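Local atomic coordinates of formylmethanofuran--tetrahydromethanopterin formyltransferase (Methanosarcina barkeri, PDB entry 1M5S), a protein that catalyses the reversible transfer of a formyl group from formylmethanofuran to tetrahydromethanopterin, an early step in methanogenesis from carbon dioxide. Residues 30-35 with 98-103; 45-48 with 52-55; 60-63 with 69-72; 79-84 with 111-116. One frame throughout, in Å; residues are numbered along the deposited sequence.

Contact 1: residues 30-35 with 98-103; sequences KRWALV and TAPTTA
Trp32, in the first turn of helix 30-41, packs its indole on Pro100 of a type II beta turn that runs from Ala99 to Thr102 and leads into strand 103-106. The turn type follows from the extended psi of Pro100 (130°) followed by the positive phi of Thr101 (67°).

The apolar part is small and lies over the six-membered half of the indole. Trp32 CE3 is 4.0 Å from Pro100 CB, and Trp32 CZ3 is 4.0 Å from Pro100 CG, with the proline displaced toward the rim of the ring. The opposite face is taken by Arg31, whose CD sits centrally 3.7 Å above the indole plane, while Trp32 CZ2 lies over the centre of the guanidinium. That guanidinium continues to Glu181 of the second subunit through a salt bridge, so the stack ends at a subunit boundary.

The polar part is indirect. One water donates a hydrogen bond to each segment, to Trp32 O at 2.7 Å and to Pro100 O at 3.0 Å, bridging helix and turn.

Within the turn, Thr101 has OG1 between its backbone N and carbonyl carbon (chi1 82°), which folds the hydroxyl back to donate to Pro100 O; it also accepts from Ala28 N. The bond to Pro100 O reaches the oxygen from above the carbonyl plane, and the same Thr101 OG1 rests 3.8 Å from Trp32 CB.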
loop_
_atom_site.group_PDB
_atom_site.type_symbol
_atom_site.label_atom_id
_atom_site.label_comp_id
_atom_site.label_asym_id
_atom_site.label_seq_id
_atom_site.Cartn_x
_atom_site.Cartn_y
_atom_site.Cartn_z
ATOM N N LYS A 30 -0.900 -9.215 -7.999
ATOM C CA LYS A 30 -0.091 -9.160 -6.779
ATOM C C LYS A 30 -0.932 -8.809 -5.557
ATOM O O LYS A 30 -0.818 -9.442 -4.509
ATOM C CB LYS A 30 1.015 -8.111 -6.920
ATOM C CG LYS A 30 2.236 -8.570 -7.702
ATOM C CD LYS A 30 3.334 -7.504 -7.681
ATOM C CE LYS A 30 3.877 -7.286 -6.271
ATOM N NZ LYS A 30 4.241 -5.864 -5.990
ATOM N N ARG A 31 -1.752 -7.781 -5.705
ATOM C CA ARG A 31 -2.555 -7.268 -4.612
ATOM C C ARG A 31 -3.539 -8.331 -4.065
ATOM O O ARG A 31 -3.794 -8.412 -2.856
ATOM C CB ARG A 31 -3.299 -6.040 -5.099
ATOM C CG ARG A 31 -4.287 -5.525 -4.081
ATOM C CD ARG A 31 -5.570 -6.336 -4.076
ATOM N NE ARG A 31 -6.661 -5.625 -3.427
ATOM C CZ ARG A 31 -7.271 -4.552 -3.941
ATOM N NH1 ARG A 31 -6.912 -4.054 -5.131
ATOM N NH2 ARG A 31 -8.265 -3.900 -3.326
ATOM N N TRP A 32 -4.095 -9.157 -4.942
ATOM C CA TRP A 32 -5.078 -10.182 -4.515
ATOM C C TRP A 32 -4.370 -11.411 -3.941
ATOM O O TRP A 32 -4.940 -12.167 -3.140
ATOM C CB TRP A 32 -5.982 -10.569 -5.680
ATOM C CG TRP A 32 -6.992 -9.465 -5.957
ATOM C CD1 TRP A 32 -7.115 -8.748 -7.078
ATOM C CD2 TRP A 32 -7.973 -9.018 -5.035
ATOM N NE1 TRP A 32 -8.155 -7.793 -6.850
ATOM C CE2 TRP A 32 -8.632 -7.956 -5.637
ATOM C CE3 TRP A 32 -8.340 -9.401 -3.738
ATOM C CZ2 TRP A 32 -9.622 -7.205 -4.995
ATOM C CZ3 TRP A 32 -9.358 -8.653 -3.108
ATOM C CH2 TRP A 32 -9.964 -7.604 -3.706
ATOM N N ALA A 33 -3.151 -11.658 -4.401
ATOM C CA ALA A 33 -2.349 -12.741 -3.850
ATOM C C ALA A 33 -1.896 -12.368 -2.429
ATOM O O ALA A 33 -1.923 -13.208 -1.530
ATOM C CB ALA A 33 -1.140 -13.014 -4.751
ATOM N N LEU A 34 -1.604 -11.086 -2.203
ATOM C CA LEU A 34 -1.181 -10.620 -0.884
ATOM C C LEU A 34 -2.322 -10.570 0.121
ATOM O O LEU A 34 -2.127 -10.882 1.291
ATOM C CB LEU A 34 -0.521 -9.241 -0.970
ATOM C CG LEU A 34 0.035 -8.675 0.348
ATOM C CD1 LEU A 34 1.151 -9.575 0.885
ATOM C CD2 LEU A 34 0.562 -7.262 0.119
ATOM N N VAL A 35 -3.510 -10.179 -0.330
ATOM C CA VAL A 35 -4.701 -10.234 0.513
ATOM C C VAL A 35 -4.952 -11.642 1.074
ATOM O O VAL A 35 -5.108 -11.809 2.287
ATOM C CB VAL A 35 -5.954 -9.757 -0.269
ATOM C CG1 VAL A 35 -7.226 -10.091 0.502
ATOM C CG2 VAL A 35 -5.872 -8.267 -0.504
ATOM N N THR A 98 -11.784 -19.126 -0.110
ATOM C CA THR A 98 -12.805 -18.088 0.007
ATOM C C THR A 98 -12.353 -16.722 -0.521
ATOM O O THR A 98 -13.153 -15.785 -0.597
ATOM C CB THR A 98 -13.214 -17.912 1.470
ATOM O OG1 THR A 98 -12.059 -17.570 2.245
ATOM C CG2 THR A 98 -13.813 -19.197 2.007
ATOM N N ALA A 99 -11.062 -16.598 -0.823
ATOM C CA ALA A 99 -10.483 -15.333 -1.268
ATOM C C ALA A 99 -10.542 -15.199 -2.791
ATOM O O ALA A 99 -10.383 -16.180 -3.516
ATOM C CB ALA A 99 -9.040 -15.229 -0.788
ATOM N N PRO A 100 -10.769 -13.971 -3.293
ATOM C CA PRO A 100 -10.879 -13.700 -4.730
ATOM C C PRO A 100 -9.680 -14.154 -5.569
ATOM O O PRO A 100 -8.540 -13.794 -5.289
ATOM C CB PRO A 100 -11.054 -12.184 -4.790
ATOM C CG PRO A 100 -11.709 -11.846 -3.505
ATOM C CD PRO A 100 -11.060 -12.765 -2.499
ATOM N N THR A 101 -9.986 -14.879 -6.641
ATOM C CA THR A 101 -9.072 -15.229 -7.732
ATOM C C THR A 101 -7.910 -16.161 -7.400
ATOM O O THR A 101 -7.061 -16.416 -8.257
ATOM C CB THR A 101 -8.492 -13.973 -8.449
ATOM O OG1 THR A 101 -7.385 -13.442 -7.703
ATOM C CG2 THR A 101 -9.562 -12.906 -8.613
ATOM N N THR A 102 -7.903 -16.720 -6.196
ATOM C CA THR A 102 -6.765 -17.513 -5.752
ATOM C C THR A 102 -6.696 -18.906 -6.367
ATOM O O THR A 102 -7.714 -19.488 -6.742
ATOM C CB THR A 102 -6.770 -17.666 -4.236
ATOM O OG1 THR A 102 -8.054 -18.138 -3.812
ATOM C CG2 THR A 102 -6.476 -16.336 -3.573
ATOM N N ALA A 103 -5.471 -19.389 -6.551
ATOM C CA ALA A 103 -5.207 -20.810 -6.783
ATOM C C ALA A 103 -4.112 -21.225 -5.808
ATOM O O ALA A 103 -3.334 -20.386 -5.355
ATOM C CB ALA A 103 -4.751 -21.043 -8.222
HETATM O O HOH W 1 -7.556 -12.793 -2.597
#

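Contact 2: residues 45-48 with 52-55; sequences TSVI and AEAG
Glu53 swings CG to a chi1 of -99° and then runs extended, which carries its carboxylate alongside the backbone of Ser46 and Val47. Val47 in turn holds CG1 beside its own N (chi1 -75°) and CG2 between N and carbonyl carbon; this sets CG1 against the Ala52-Glu53 peptide and CG2 beside the carboxylate. A side-chain-to-backbone hydrogen bond ties the loop that follows helix 30-41 to Glu53, the first residue of strand 53-60, which bonds through its backbone to Cys77 of the neighbouring strand.

The evidence for that tie is one nearly straight bond. Val47 N donates to Glu53 OE2 at 3.0 Å with an N-H...O angle of 168°, arriving on the anti side of the oxygen and somewhat out of the carboxylate plane. The other oxygen, Glu53 OE1, bonds to Asn250 ND2, so both ends of the carboxylate are fixed and its rotation is restrained.

Packing around the bond is close. Glu53 CG lies 3.4 Å from Ser46 CA, and Val47 CG1 reaches over the peptide to within 3.4 Å of Glu53 N. The two side chains cross at about a right angle.

No backbone-to-backbone bond links 45-48 to 52-55: Ser46 N and Ala52 O, 3.9 Å apart, are buried without any partner. Thr45 OG1 turns to Gln94 O of the second subunit. The same Glu53 OE2 that accepts from Val47 N also has Val47 CG2 beside it, at 3.2 Å.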
loop_
_atom_site.group_PDB
_atom_site.type_symbol
_atom_site.label_atom_id
_atom_site.label_comp_id
_atom_site.label_asym_id
_atom_site.label_seq_id
_atom_site.Cartn_x
_atom_site.Cartn_y
_atom_site.Cartn_z
ATOM N N THR A 45 1.573 -15.793 15.192
ATOM C CA THR A 45 2.883 -15.233 15.528
ATOM C C THR A 45 3.769 -16.226 16.289
ATOM O O THR A 45 4.991 -16.229 16.111
ATOM C CB THR A 45 2.755 -13.910 16.355
ATOM O OG1 THR A 45 2.107 -14.170 17.606
ATOM C CG2 THR A 45 1.952 -12.862 15.584
ATOM N N SER A 46 3.137 -17.159 17.003
ATOM C CA SER A 46 3.836 -18.073 17.914
ATOM C C SER A 46 2.949 -19.267 18.288
ATOM O O SER A 46 1.874 -19.075 18.858
ATOM C CB SER A 46 4.259 -17.316 19.189
ATOM O OG SER A 46 4.975 -18.150 20.088
ATOM N N VAL A 47 3.427 -20.487 18.012
ATOM C CA VAL A 47 2.661 -21.725 18.268
ATOM C C VAL A 47 2.470 -21.982 19.763
ATOM O O VAL A 47 1.801 -22.933 20.171
ATOM C CB VAL A 47 3.350 -22.987 17.663
ATOM C CG1 VAL A 47 3.175 -23.020 16.160
ATOM C CG2 VAL A 47 4.828 -23.010 18.017
ATOM N N ILE A 48 3.036 -21.100 20.574
ATOM C CA ILE A 48 3.020 -21.260 22.010
ATOM C C ILE A 48 1.741 -20.616 22.605
ATOM O O ILE A 48 1.506 -20.683 23.819
ATOM C CB ILE A 48 4.350 -20.682 22.601
ATOM C CG1 ILE A 48 5.155 -21.810 23.252
ATOM C CG2 ILE A 48 4.080 -19.531 23.570
ATOM C CD1 ILE A 48 6.420 -22.186 22.503
ATOM N N ALA A 52 -1.024 -21.442 14.938
ATOM C CA ALA A 52 0.177 -21.800 14.190
ATOM C C ALA A 52 1.196 -20.669 14.202
ATOM O O ALA A 52 0.992 -19.635 14.845
ATOM C CB ALA A 52 -0.182 -22.158 12.748
ATOM N N GLU A 53 2.342 -20.934 13.584
ATOM C CA GLU A 53 3.305 -19.892 13.259
ATOM C C GLU A 53 3.366 -19.788 11.746
ATOM O O GLU A 53 3.716 -20.753 11.069
ATOM C CB GLU A 53 4.688 -20.249 13.805
ATOM C CG GLU A 53 5.034 -19.574 15.117
ATOM C CD GLU A 53 6.258 -20.187 15.792
ATOM O OE1 GLU A 53 7.240 -20.509 15.086
ATOM O OE2 GLU A 53 6.229 -20.356 17.032
ATOM N N ALA A 54 3.029 -18.621 11.212
ATOM C CA ALA A 54 2.882 -18.483 9.773
ATOM C C ALA A 54 3.314 -17.107 9.282
ATOM O O ALA A 54 3.378 -16.140 10.044
ATOM C CB ALA A 54 1.434 -18.759 9.378
ATOM N N GLY A 55 3.608 -17.025 7.993
ATOM C CA GLY A 55 3.963 -15.746 7.417
ATOM C C GLY A 55 4.316 -15.847 5.952
ATOM O O GLY A 55 4.428 -16.940 5.379
#

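Contact 3: residues 60-63 with 69-72; sequences ASPS and RPGV
A pair of antiparallel strands, 53-60 and 71-78, ends here in a beta hairpin whose last paired residues are Ala60 and Gly71. They form a hydrogen-bonded pair, with both bonds present: Ala60 N donates to Gly71 O at 2.7 Å (N-H...O 166°) and Gly71 N donates to Ala60 O at 3.0 Å (172°). The two acceptors are not met alike. The donor at Gly71 O stands 56° out of the carbonyl plane, whereas the one at Ala60 O is tilted only moderately from it. The methyl of Ala60 leans on the glycine backbone, CB lying 3.5 Å from Gly71 C.

Past this pair the two segments no longer bond to each other, although Pro70 is still bonded through its backbone to Ala27, and contact passes to the prolines. Pro62 CG meets the ring of Pro70 near its nitrogen, 3.9 Å from Pro70 N, while Pro62 CA lies 3.6 Å from Arg69 O. This is van der Waals contact between the two arms of the hairpin loop.

The first arm is shaped by an ST turn. The hydroxyl of Ser61 accepts through OG from Ser63 N at 3.1 Å and from Ser63 OG at 2.8 Å; Glu189 of the third subunit is bonded to the same oxygen. On the second arm, the CB of Arg69 points away from segment 60-63, and its guanidinium is bonded outside the contact. Its NE forms a salt bridge with Asp67, and its NH2 bonds to Thr101 O and Thr26 OG1.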
loop_
_atom_site.group_PDB
_atom_site.type_symbol
_atom_site.label_atom_id
_atom_site.label_comp_id
_atom_site.label_asym_id
_atom_site.label_seq_id
_atom_site.Cartn_x
_atom_site.Cartn_y
_atom_site.Cartn_z
ATOM N N ALA A 60 6.004 -14.396 -5.381
ATOM C CA ALA A 60 6.305 -15.230 -6.535
ATOM C C ALA A 60 6.063 -14.472 -7.831
ATOM O O ALA A 60 4.990 -13.903 -8.035
ATOM C CB ALA A 60 5.455 -16.474 -6.505
ATOM N N SER A 61 7.068 -14.477 -8.701
ATOM C CA SER A 61 6.977 -13.863 -10.018
ATOM C C SER A 61 6.033 -14.662 -10.906
ATOM O O SER A 61 5.987 -15.886 -10.820
ATOM C CB SER A 61 8.369 -13.812 -10.662
ATOM O OG SER A 61 8.307 -13.361 -12.003
ATOM N N PRO A 62 5.326 -13.982 -11.831
ATOM C CA PRO A 62 4.541 -14.678 -12.855
ATOM C C PRO A 62 5.398 -15.617 -13.716
ATOM O O PRO A 62 4.891 -16.571 -14.309
ATOM C CB PRO A 62 3.946 -13.536 -13.679
ATOM C CG PRO A 62 3.943 -12.380 -12.762
ATOM C CD PRO A 62 5.186 -12.521 -11.952
ATOM N N SER A 63 6.701 -15.354 -13.757
ATOM C CA SER A 63 7.612 -16.113 -14.603
ATOM C C SER A 63 8.070 -17.414 -13.946
ATOM O O SER A 63 8.784 -18.198 -14.563
ATOM C CB SER A 63 8.826 -15.254 -14.970
ATOM O OG SER A 63 9.659 -15.031 -13.844
ATOM N N ARG A 69 0.985 -16.813 -13.112
ATOM C CA ARG A 69 0.267 -15.701 -12.465
ATOM C C ARG A 69 1.061 -15.195 -11.262
ATOM O O ARG A 69 1.906 -15.914 -10.708
ATOM C CB ARG A 69 -1.094 -16.173 -11.949
ATOM C CG ARG A 69 -2.114 -16.425 -13.059
ATOM C CD ARG A 69 -3.561 -16.387 -12.559
ATOM N NE ARG A 69 -3.790 -17.242 -11.383
ATOM C CZ ARG A 69 -4.910 -17.216 -10.645
ATOM N NH1 ARG A 69 -5.916 -16.383 -10.944
ATOM N NH2 ARG A 69 -5.121 -17.996 -9.575
ATOM N N PRO A 70 0.860 -13.937 -10.871
ATOM C CA PRO A 70 1.555 -13.493 -9.650
ATOM C C PRO A 70 1.158 -14.333 -8.435
ATOM O O PRO A 70 0.006 -14.758 -8.324
ATOM C CB PRO A 70 1.092 -12.050 -9.506
ATOM C CG PRO A 70 -0.317 -12.110 -10.090
ATOM C CD PRO A 70 -0.071 -12.902 -11.348
ATOM N N GLY A 71 2.104 -14.598 -7.536
ATOM C CA GLY A 71 1.768 -15.348 -6.333
ATOM C C GLY A 71 2.568 -14.974 -5.095
ATOM O O GLY A 71 3.358 -14.033 -5.112
ATOM N N VAL A 72 2.262 -15.643 -3.985
ATOM C CA VAL A 72 2.958 -15.441 -2.713
ATOM C C VAL A 72 3.206 -16.815 -2.084
ATOM O O VAL A 72 2.278 -17.618 -1.956
ATOM C CB VAL A 72 2.120 -14.599 -1.707
ATOM C CG1 VAL A 72 2.920 -14.352 -0.443
ATOM C CG2 VAL A 72 1.704 -13.275 -2.327
#

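Contact 4: residues 79-84 with 111-116; sequences FKYEAL and AEKQDN. Unlike the reference sequence in segment 111-116: Asp115 (reference Phe).
Tyr81 and Lys113 meet in a CH-pi and cation-pi arrangement that joins the first turn of helix 81-95 to the short strand 113-115. The tight part is confined to these two side chains, which slide past each other in opposite directions. Lys113 CB is near the phenol end, 3.8 Å from Tyr81 OH; CG lies 3.7 Å from Tyr81 CZ; and CE reaches the root of the ring, 3.6 Å from Tyr81 CG. Two bends in the lysine chain, at chi2 (-91°) and chi4 (-72°), let it follow the ring in this way.

The ring face is met by carbon more than by charge. Lys113 CE stands 3.8 Å from the Tyr81 ring centroid and only 20° off its normal, a good CH-pi geometry. Lys113 NZ is 5.0 Å from that centroid and off-centre, so the cation-pi component is probably the lesser one. Lys19 is a further cation-pi partner of Tyr81.

The solvent side lies at this same pair: Tyr81 and Lys113 are both partly exposed, and no other chain of the assembly touches either segment. Leu84 and Asp115, by contrast, are buried but do not touch each other, Leu84 CD2 remaining 5.0 Å from Asp115 OD1. Asp115, which is Phe in the reference sequence, packs on Glu85 and Leu88 and pairs its backbone with Ile155 of strand 147-170.

Next to Lys113, Gln114 NE2 donates to Ala111 O at 3.2 Å, and also to Leu108 O.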
loop_
_atom_site.group_PDB
_atom_site.type_symbol
_atom_site.label_atom_id
_atom_site.label_comp_id
_atom_site.label_asym_id
_atom_site.label_seq_id
_atom_site.Cartn_x
_atom_site.Cartn_y
_atom_site.Cartn_z
ATOM N N PHE A 79 4.370 -27.572 15.683
ATOM C CA PHE A 79 5.248 -28.564 16.304
ATOM C C PHE A 79 5.023 -29.985 15.800
ATOM O O PHE A 79 5.963 -30.633 15.348
ATOM C CB PHE A 79 5.131 -28.515 17.831
ATOM C CG PHE A 79 5.995 -27.460 18.463
ATOM C CD1 PHE A 79 7.245 -27.156 17.922
ATOM C CD2 PHE A 79 5.538 -26.724 19.554
ATOM C CE1 PHE A 79 8.029 -26.129 18.451
ATOM C CE2 PHE A 79 6.312 -25.693 20.097
ATOM C CZ PHE A 79 7.562 -25.395 19.541
ATOM N N LYS A 80 3.766 -30.421 15.774
ATOM C CA LYS A 80 3.427 -31.763 15.305
ATOM C C LYS A 80 2.817 -31.771 13.899
ATOM O O LYS A 80 1.990 -30.923 13.580
ATOM C CB LYS A 80 2.466 -32.421 16.294
ATOM C CG LYS A 80 3.166 -33.181 17.409
ATOM C CD LYS A 80 2.845 -32.609 18.781
ATOM C CE LYS A 80 3.648 -33.325 19.860
ATOM N NZ LYS A 80 5.106 -33.361 19.530
ATOM N N TYR A 81 3.184 -32.769 13.091
ATOM C CA TYR A 81 2.660 -32.940 11.729
ATOM C C TYR A 81 1.131 -33.048 11.646
ATOM O O TYR A 81 0.542 -32.737 10.610
ATOM C CB TYR A 81 3.260 -34.188 11.077
ATOM C CG TYR A 81 4.533 -33.968 10.286
ATOM C CD1 TYR A 81 4.774 -32.771 9.611
ATOM C CD2 TYR A 81 5.475 -34.989 10.170
ATOM C CE1 TYR A 81 5.931 -32.601 8.830
ATOM C CE2 TYR A 81 6.629 -34.832 9.402
ATOM C CZ TYR A 81 6.853 -33.640 8.735
ATOM O OH TYR A 81 7.991 -33.505 7.970
ATOM N N GLU A 82 0.515 -33.608 12.685
ATOM C CA GLU A 82 -0.939 -33.735 12.764
ATOM C C GLU A 82 -1.605 -32.363 12.811
ATOM O O GLU A 82 -2.597 -32.114 12.120
ATOM C CB GLU A 82 -1.325 -34.542 14.011
ATOM C CG GLU A 82 -2.816 -34.515 14.370
ATOM C CD GLU A 82 -3.107 -35.121 15.741
ATOM O OE1 GLU A 82 -2.627 -36.245 16.015
ATOM O OE2 GLU A 82 -3.823 -34.479 16.543
ATOM N N ALA A 83 -1.063 -31.487 13.651
ATOM C CA ALA A 83 -1.563 -30.126 13.789
ATOM C C ALA A 83 -1.404 -29.316 12.500
ATOM O O ALA A 83 -2.266 -28.506 12.164
ATOM C CB ALA A 83 -0.850 -29.429 14.944
ATOM N N LEU A 84 -0.333 -29.583 11.757
ATOM C CA LEU A 84 -0.033 -28.873 10.516
ATOM C C LEU A 84 -1.074 -29.111 9.423
ATOM O O LEU A 84 -1.580 -28.158 8.832
ATOM C CB LEU A 84 1.351 -29.274 9.999
ATOM C CG LEU A 84 1.925 -28.384 8.895
ATOM C CD1 LEU A 84 1.863 -26.929 9.347
ATOM C CD2 LEU A 84 3.352 -28.791 8.568
ATOM N N ALA A 111 9.262 -32.834 -1.494
ATOM C CA ALA A 111 9.377 -33.194 -0.078
ATOM C C ALA A 111 8.828 -34.584 0.199
ATOM O O ALA A 111 7.885 -35.023 -0.452
ATOM C CB ALA A 111 8.651 -32.179 0.782
ATOM N N GLU A 112 9.359 -35.238 1.228
ATOM C CA GLU A 112 8.940 -36.598 1.545
ATOM C C GLU A 112 7.544 -36.651 2.159
ATOM O O GLU A 112 6.746 -37.527 1.821
ATOM C CB GLU A 112 9.944 -37.272 2.483
ATOM C CG GLU A 112 9.913 -38.792 2.388
ATOM C CD GLU A 112 10.452 -39.467 3.630
ATOM O OE1 GLU A 112 9.801 -39.371 4.696
ATOM O OE2 GLU A 112 11.521 -40.106 3.535
ATOM N N LYS A 113 7.261 -35.732 3.077
ATOM C CA LYS A 113 5.927 -35.619 3.665
ATOM C C LYS A 113 5.001 -34.800 2.750
ATOM O O LYS A 113 5.447 -33.854 2.107
ATOM C CB LYS A 113 6.023 -34.966 5.045
ATOM C CG LYS A 113 5.218 -35.667 6.115
ATOM C CD LYS A 113 3.825 -35.097 6.204
ATOM C CE LYS A 113 3.085 -35.656 7.401
ATOM N NZ LYS A 113 2.711 -37.079 7.204
ATOM N N GLN A 114 3.758 -35.258 2.596
ATOM C CA GLN A 114 2.756 -34.596 1.753
ATOM C C GLN A 114 1.365 -34.716 2.372
ATOM O O GLN A 114 0.890 -35.821 2.647
ATOM C CB GLN A 114 2.718 -35.218 0.355
ATOM C CG GLN A 114 3.978 -35.044 -0.468
ATOM C CD GLN A 114 4.148 -33.639 -1.001
ATOM O OE1 GLN A 114 3.217 -32.833 -0.977
ATOM N NE2 GLN A 114 5.343 -33.338 -1.502
ATOM N N ASP A 115 0.716 -33.579 2.594
ATOM C CA ASP A 115 -0.663 -33.571 3.063
ATOM C C ASP A 115 -1.575 -33.357 1.853
ATOM O O ASP A 115 -1.275 -32.535 0.986
ATOM C CB ASP A 115 -0.860 -32.458 4.098
ATOM C CG ASP A 115 -0.002 -32.653 5.344
ATOM O OD1 ASP A 115 1.004 -31.928 5.508
ATOM O OD2 ASP A 115 -0.342 -33.522 6.174
ATOM N N ASN A 116 -2.627 -34.164 1.736
ATOM C CA ASN A 116 -3.472 -34.136 0.538
ATOM C C ASN A 116 -4.588 -33.092 0.627
ATOM O O ASN A 116 -5.739 -33.357 0.275
ATOM C CB ASN A 116 -4.041 -35.539 0.244
ATOM C CG ASN A 116 -5.083 -35.995 1.269
ATOM O OD1 ASN A 116 -5.149 -35.494 2.401
ATOM N ND2 ASN A 116 -5.916 -36.952 0.860
#

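In the fold
From the N terminus, helix 30-41 opens the long loop that contact 1 closes at the turn 98-103. Nested inside it, in series, are contact 2, closing the short loop into strand 53-60, and contact 3, closing the loop between strands 53-60 and 71-78. Contact 4 opens within the same loop at 79-84 but closes after it, at 111-116, so it crosses contact 1 and ties helix 81-95 to strand 113-115. Arg69 NH2 joins contacts 3 and 1 through Thr101 O, while Phe79 packs on Val47 to join contacts 4 and 2. The second subunit touches contacts 1 and 2, the third contacts 1 and 3.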